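Local structure of alpha-galactosidase 1 (Saccharomyces cerevisiae, 3LRK) at residues Val332-Trp346 and Val357-Thr371. The protein hydrolyses terminal, non-reducing alpha-D-galactose residues from alpha-D-galactosides such as galactose oligosaccharides, galactomannans and galactolipids. The protein carries 1 engineered substitution. Sequence-based numbering, arbitrary orientation.
Sequences VSDTDEYGQGEIQMW and VALLNGGSVSRPMNT. With NAG (2-acetamido-2-deoxy-beta-D-glucopyranose), chain G.
D334 and R367 meet in a salt bridge, with R367 NH1 3.0 Å from D334 OD2. The donor lies on the anti side of OD2 and the oxygen stays near the guanidinium plane, although the two flat groups are turned 55° apart. V332 packs against the guanidinium: its CG1 sits over one face, offset toward the rim, 3.8 Å from R367 NH2. An extended chi2 lays R367 CD 3.6 Å from I343 CG2, and the bend at chi3 turns the guanidinium on from there. An alanine in place of R367 would probably leave the D334 carboxylate without this charged mate and open a gap beside V332 and I343. D334 also binds through its backbone, its O accepting from S364 N at 2.9 Å with the donor above the carbonyl plane.

Strands 342-346 and 357-361 run antiparallel (175°) as a beta hairpin in the C-terminal beta-sandwich domain; strand 367-371, of the other sheet with 453-457, lies over the face bearing I343 and M345. Q344 and L360 form a hydrogen-bonded pair, each backbone N donating to the other's O. Their side chains lie alongside each other facing helix 239-246, while W346 NE1 donates a hydrogen bond to Q344 OE1, in the carbonyl plane (2.7 Å).

M345 has CG anti to its backbone N (chi1 -153°) and then bends, carrying SD to 3.3 Å from T371 OG1, a hydroxyl hydrogen-bonded to E375. Its CG is packed tightly against L359 CD2 (3.3 Å). M369, from strand 367-371, sets its CE against I343 CB, whereas N370 points away and carries an N-linked NAG.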
loop_
_atom_site.group_PDB
_atom_site.type_symbol
_atom_site.label_atom_id
_atom_site.label_comp_id
_atom_site.label_asym_id
_atom_site.label_seq_id
_atom_site.Cartn_x
_atom_site.Cartn_y
_atom_site.Cartn_z
ATOM N N VAL A 332 -10.396 24.272 -8.773
ATOM C CA VAL A 332 -11.323 25.361 -9.101
ATOM C C VAL A 332 -12.688 24.837 -9.566
ATOM O O VAL A 332 -12.802 23.699 -10.028
ATOM C CB VAL A 332 -10.728 26.349 -10.153
ATOM C CG1 VAL A 332 -9.450 27.006 -9.630
ATOM C CG2 VAL A 332 -10.482 25.669 -11.498
ATOM N N SER A 333 -13.718 25.673 -9.448
ATOM C CA SER A 333 -15.069 25.281 -9.850
ATOM C C SER A 333 -15.245 25.276 -11.375
ATOM O O SER A 333 -16.190 24.687 -11.891
ATOM C CB SER A 333 -16.125 26.166 -9.173
ATOM O OG SER A 333 -15.911 27.533 -9.473
ATOM N N ASP A 334 -14.326 25.929 -12.082
ATOM C CA ASP A 334 -14.329 25.963 -13.546
ATOM C C ASP A 334 -13.707 24.686 -14.100
ATOM O O ASP A 334 -12.499 24.617 -14.338
ATOM C CB ASP A 334 -13.577 27.203 -14.044
ATOM C CG ASP A 334 -14.147 28.489 -13.469
ATOM O OD1 ASP A 334 -15.313 28.820 -13.801
ATOM O OD2 ASP A 334 -13.434 29.149 -12.677
ATOM N N THR A 335 -14.550 23.674 -14.293
ATOM C CA THR A 335 -14.092 22.362 -14.732
ATOM C C THR A 335 -14.487 22.085 -16.181
ATOM O O THR A 335 -15.459 22.648 -16.701
ATOM C CB THR A 335 -14.617 21.234 -13.815
ATOM O OG1 THR A 335 -16.048 21.298 -13.733
ATOM C CG2 THR A 335 -14.010 21.344 -12.410
ATOM N N ASP A 336 -13.715 21.224 -16.832
ATOM C CA ASP A 336 -13.924 20.913 -18.239
ATOM C C ASP A 336 -14.943 19.778 -18.396
ATOM O O ASP A 336 -15.554 19.347 -17.412
ATOM C CB ASP A 336 -12.587 20.589 -18.920
ATOM C CG ASP A 336 -11.876 19.378 -18.306
ATOM O OD1 ASP A 336 -12.524 18.537 -17.628
ATOM O OD2 ASP A 336 -10.655 19.263 -18.534
ATOM N N GLU A 337 -15.119 19.308 -19.631
ATOM C CA GLU A 337 -16.049 18.216 -19.945
ATOM C C GLU A 337 -15.809 16.933 -19.125
ATOM O O GLU A 337 -16.708 16.091 -18.997
ATOM C CB GLU A 337 -16.034 17.914 -21.449
ATOM C CG GLU A 337 -14.646 17.575 -22.003
ATOM C CD GLU A 337 -14.635 17.247 -23.485
ATOM O OE1 GLU A 337 -13.698 17.714 -24.177
ATOM O OE2 GLU A 337 -15.538 16.518 -23.956
ATOM N N TYR A 338 -14.606 16.798 -18.562
ATOM C CA TYR A 338 -14.239 15.607 -17.784
ATOM C C TYR A 338 -14.231 15.848 -16.280
ATOM O O TYR A 338 -13.745 15.014 -15.513
ATOM C CB TYR A 338 -12.878 15.066 -18.244
ATOM C CG TYR A 338 -12.803 14.841 -19.736
ATOM C CD1 TYR A 338 -11.960 15.609 -20.533
ATOM C CD2 TYR A 338 -13.595 13.870 -20.352
ATOM C CE1 TYR A 338 -11.893 15.407 -21.911
ATOM C CE2 TYR A 338 -13.539 13.661 -21.725
ATOM C CZ TYR A 338 -12.694 14.432 -22.496
ATOM O OH TYR A 338 -12.641 14.217 -23.849
ATOM N N GLY A 339 -14.765 16.994 -15.865
ATOM C CA GLY A 339 -14.832 17.352 -14.453
ATOM C C GLY A 339 -13.519 17.808 -13.848
ATOM O O GLY A 339 -13.402 17.921 -12.625
ATOM N N GLN A 340 -12.535 18.095 -14.699
ATOM C CA GLN A 340 -11.196 18.449 -14.228
ATOM C C GLN A 340 -10.973 19.953 -14.220
ATOM O O GLN A 340 -11.396 20.647 -15.139
ATOM C CB GLN A 340 -10.130 17.769 -15.088
ATOM C CG GLN A 340 -10.364 16.265 -15.283
ATOM C CD GLN A 340 -10.314 15.503 -13.976
ATOM O OE1 GLN A 340 -9.267 15.417 -13.344
ATOM N NE2 GLN A 340 -11.452 14.939 -13.565
ATOM N N GLY A 341 -10.301 20.447 -13.182
ATOM C CA GLY A 341 -9.958 21.861 -13.105
ATOM C C GLY A 341 -9.144 22.201 -11.884
ATOM O O GLY A 341 -9.626 22.114 -10.749
ATOM N N GLU A 342 -7.898 22.590 -12.117
ATOM C CA GLU A 342 -7.011 22.983 -11.043
ATOM C C GLU A 342 -6.062 24.070 -11.537
ATOM O O GLU A 342 -5.808 24.192 -12.735
ATOM C CB GLU A 342 -6.227 21.777 -10.492
ATOM C CG GLU A 342 -5.347 21.054 -11.516
ATOM C CD GLU A 342 -4.722 19.780 -10.961
ATOM O OE1 GLU A 342 -3.929 19.871 -10.011
ATOM O OE2 GLU A 342 -5.019 18.682 -11.483
ATOM N N ILE A 343 -5.551 24.852 -10.602
ATOM C CA ILE A 343 -4.572 25.892 -10.904
ATOM C C ILE A 343 -3.321 25.653 -10.070
ATOM O O ILE A 343 -3.407 25.200 -8.923
ATOM C CB ILE A 343 -5.147 27.316 -10.668
ATOM C CG1 ILE A 343 -5.709 27.456 -9.240
ATOM C CG2 ILE A 343 -6.220 27.624 -11.723
ATOM C CD1 ILE A 343 -5.808 28.899 -8.725
ATOM N N GLN A 344 -2.159 25.929 -10.656
ATOM C CA GLN A 344 -0.888 25.660 -9.995
ATOM C C GLN A 344 0.093 26.806 -10.192
ATOM O O GLN A 344 0.070 27.497 -11.215
ATOM C CB GLN A 344 -0.259 24.355 -10.504
ATOM C CG GLN A 344 -1.221 23.148 -10.576
ATOM C CD GLN A 344 -0.521 21.845 -10.945
ATOM O OE1 GLN A 344 0.651 21.839 -11.313
ATOM N NE2 GLN A 344 -1.247 20.735 -10.853
ATOM N N MET A 345 0.943 26.995 -9.197
ATOM C CA MET A 345 2.103 27.858 -9.321
ATOM C C MET A 345 3.365 27.030 -9.120
ATOM O O MET A 345 3.463 26.261 -8.155
ATOM C CB MET A 345 2.066 28.959 -8.279
ATOM C CG MET A 345 2.803 30.201 -8.696
ATOM S SD MET A 345 3.750 30.942 -7.366
ATOM C CE MET A 345 5.286 30.113 -7.706
ATOM N N TRP A 346 4.321 27.190 -10.031
ATOM C CA TRP A 346 5.623 26.549 -9.909
ATOM C C TRP A 346 6.706 27.618 -9.918
ATOM O O TRP A 346 6.524 28.703 -10.483
ATOM C CB TRP A 346 5.865 25.562 -11.054
ATOM C CG TRP A 346 4.944 24.356 -11.109
ATOM C CD1 TRP A 346 3.593 24.362 -11.315
ATOM C CD2 TRP A 346 5.328 22.968 -11.010
ATOM N NE1 TRP A 346 3.109 23.072 -11.327
ATOM C CE2 TRP A 346 4.155 22.199 -11.162
ATOM C CE3 TRP A 346 6.551 22.304 -10.814
ATOM C CZ2 TRP A 346 4.160 20.798 -11.094
ATOM C CZ3 TRP A 346 6.556 20.905 -10.765
ATOM C CH2 TRP A 346 5.368 20.172 -10.897
ATOM N N VAL A 357 9.251 31.104 -13.175
ATOM C CA VAL A 357 7.948 31.072 -12.525
ATOM C C VAL A 357 6.904 30.616 -13.535
ATOM O O VAL A 357 6.912 31.056 -14.689
ATOM C CB VAL A 357 7.587 32.458 -11.918
ATOM C CG1 VAL A 357 6.268 32.396 -11.159
ATOM C CG2 VAL A 357 8.691 32.927 -10.988
ATOM N N ALA A 358 6.030 29.708 -13.111
ATOM C CA ALA A 358 4.919 29.264 -13.952
ATOM C C ALA A 358 3.605 29.492 -13.228
ATOM O O ALA A 358 3.426 29.043 -12.094
ATOM C CB ALA A 358 5.070 27.784 -14.338
ATOM N N LEU A 359 2.702 30.221 -13.868
ATOM C CA LEU A 359 1.325 30.290 -13.399
ATOM C C LEU A 359 0.459 29.455 -14.340
ATOM O O LEU A 359 0.266 29.796 -15.510
ATOM C CB LEU A 359 0.843 31.739 -13.284
ATOM C CG LEU A 359 1.478 32.518 -12.121
ATOM C CD1 LEU A 359 1.202 34.021 -12.233
ATOM C CD2 LEU A 359 0.981 31.981 -10.780
ATOM N N LEU A 360 -0.030 28.335 -13.822
ATOM C CA LEU A 360 -0.655 27.326 -14.657
ATOM C C LEU A 360 -2.157 27.266 -14.399
ATOM O O LEU A 360 -2.601 26.998 -13.279
ATOM C CB LEU A 360 0.020 25.961 -14.433
ATOM C CG LEU A 360 -0.448 24.712 -15.189
ATOM C CD1 LEU A 360 -0.219 24.850 -16.703
ATOM C CD2 LEU A 360 0.291 23.496 -14.641
ATOM N N ASN A 361 -2.928 27.538 -15.445
ATOM C CA ASN A 361 -4.382 27.546 -15.361
ATOM C C ASN A 361 -4.977 26.285 -15.985
ATOM O O ASN A 361 -5.283 26.250 -17.178
ATOM C CB ASN A 361 -4.955 28.811 -16.028
ATOM C CG ASN A 361 -6.471 28.895 -15.937
ATOM O OD1 ASN A 361 -7.108 28.176 -15.163
ATOM N ND2 ASN A 361 -7.060 29.770 -16.742
ATOM N N GLY A 362 -5.154 25.258 -15.168
ATOM C CA GLY A 362 -5.773 24.018 -15.631
ATOM C C GLY A 362 -7.292 24.045 -15.608
ATOM O O GLY A 362 -7.930 23.029 -15.874
ATOM N N GLY A 363 -7.868 25.203 -15.283
ATOM C CA GLY A 363 -9.323 25.388 -15.282
ATOM C C GLY A 363 -9.884 25.600 -16.681
ATOM O O GLY A 363 -9.136 25.821 -17.632
ATOM N N SER A 364 -11.210 25.533 -16.800
ATOM C CA SER A 364 -11.891 25.544 -18.105
ATOM C C SER A 364 -12.110 26.945 -18.706
ATOM O O SER A 364 -12.474 27.085 -19.880
ATOM C CB SER A 364 -13.232 24.816 -17.991
ATOM O OG SER A 364 -14.088 25.497 -17.081
ATOM N N VAL A 365 -11.886 27.978 -17.901
ATOM C CA VAL A 365 -12.095 29.353 -18.345
ATOM C C VAL A 365 -10.838 30.170 -18.092
ATOM O O VAL A 365 -10.032 29.836 -17.219
ATOM C CB VAL A 365 -13.314 30.025 -17.627
ATOM C CG1 VAL A 365 -13.680 31.329 -18.305
ATOM C CG2 VAL A 365 -14.521 29.113 -17.626
ATOM N N SER A 366 -10.680 31.234 -18.873
ATOM C CA SER A 366 -9.641 32.229 -18.655
ATOM C C SER A 366 -9.837 32.813 -17.265
ATOM O O SER A 366 -10.966 33.099 -16.869
ATOM C CB SER A 366 -9.752 33.330 -19.712
ATOM O OG SER A 366 -8.704 34.272 -19.582
ATOM N N ARG A 367 -8.754 32.970 -16.514
ATOM C CA ARG A 367 -8.854 33.530 -15.171
ATOM C C ARG A 367 -7.661 34.425 -14.841
ATOM O O ARG A 367 -6.572 34.240 -15.390
ATOM C CB ARG A 367 -9.017 32.423 -14.122
ATOM C CG ARG A 367 -7.709 31.838 -13.600
ATOM C CD ARG A 367 -7.914 30.583 -12.780
ATOM N NE ARG A 367 -8.639 30.793 -11.528
ATOM C CZ ARG A 367 -9.882 30.366 -11.298
ATOM N NH1 ARG A 367 -10.560 29.715 -12.244
ATOM N NH2 ARG A 367 -10.455 30.590 -10.118
ATOM N N PRO A 368 -7.870 35.414 -13.955
ATOM C CA PRO A 368 -6.725 36.150 -13.434
ATOM C C PRO A 368 -5.939 35.271 -12.456
ATOM O O PRO A 368 -6.531 34.519 -11.682
ATOM C CB PRO A 368 -7.371 37.332 -12.708
ATOM C CG PRO A 368 -8.709 36.813 -12.285
ATOM C CD PRO A 368 -9.146 35.906 -13.400
ATOM N N MET A 369 -4.617 35.355 -12.524
ATOM C CA MET A 369 -3.736 34.606 -11.634
ATOM C C MET A 369 -2.685 35.552 -11.060
ATOM O O MET A 369 -2.229 36.480 -11.734
ATOM C CB MET A 369 -3.070 33.429 -12.366
ATOM C CG MET A 369 -4.035 32.322 -12.803
ATOM S SD MET A 369 -3.236 30.764 -13.275
ATOM C CE MET A 369 -2.768 30.125 -11.663
ATOM N N ASN A 370 -2.339 35.329 -9.809
ATOM C CA ASN A 370 -1.504 36.210 -9.033
ATOM C C ASN A 370 -0.489 35.528 -8.119
ATOM O O ASN A 370 -0.771 34.497 -7.591
ATOM C CB ASN A 370 -2.393 37.124 -8.188
ATOM C CG ASN A 370 -3.191 36.389 -7.142
ATOM O OD1 ASN A 370 -2.806 36.337 -6.029
ATOM N ND2 ASN A 370 -4.326 35.861 -7.508
ATOM N N THR A 371 0.663 36.143 -7.903
ATOM C CA THR A 371 1.606 35.704 -6.888
ATOM C C THR A 371 2.423 36.893 -6.364
ATOM O O THR A 371 2.228 38.031 -6.804
ATOM C CB THR A 371 2.517 34.548 -7.401
ATOM O OG1 THR A 371 3.286 34.035 -6.307
ATOM C CG2 THR A 371 3.448 35.012 -8.524
HETATM C C1 NAG G . -5.365 34.955 -7.094
HETATM C C2 NAG G . -5.516 33.769 -6.127
HETATM C C3 NAG G . -6.978 33.331 -5.964
HETATM C C4 NAG G . -7.895 34.515 -5.654
HETATM C C5 NAG G . -7.614 35.693 -6.595
HETATM C C6 NAG G . -8.372 36.941 -6.147
HETATM C C7 NAG G . -3.895 32.014 -5.646
HETATM C C8 NAG G . -3.236 30.754 -6.127
HETATM N N2 NAG G . -4.681 32.643 -6.520
HETATM O O3 NAG G . -7.085 32.384 -4.924
HETATM O O4 NAG G . -9.245 34.105 -5.754
HETATM O O5 NAG G . -6.226 35.999 -6.659
HETATM O O6 NAG G . -9.416 37.200 -7.060
HETATM O O7 NAG G . -3.701 32.418 -4.497
HETATM O O HOH W 1 -10.244 22.196 -16.972
HETATM O O HOH W 2 -6.820 21.006 -14.479
#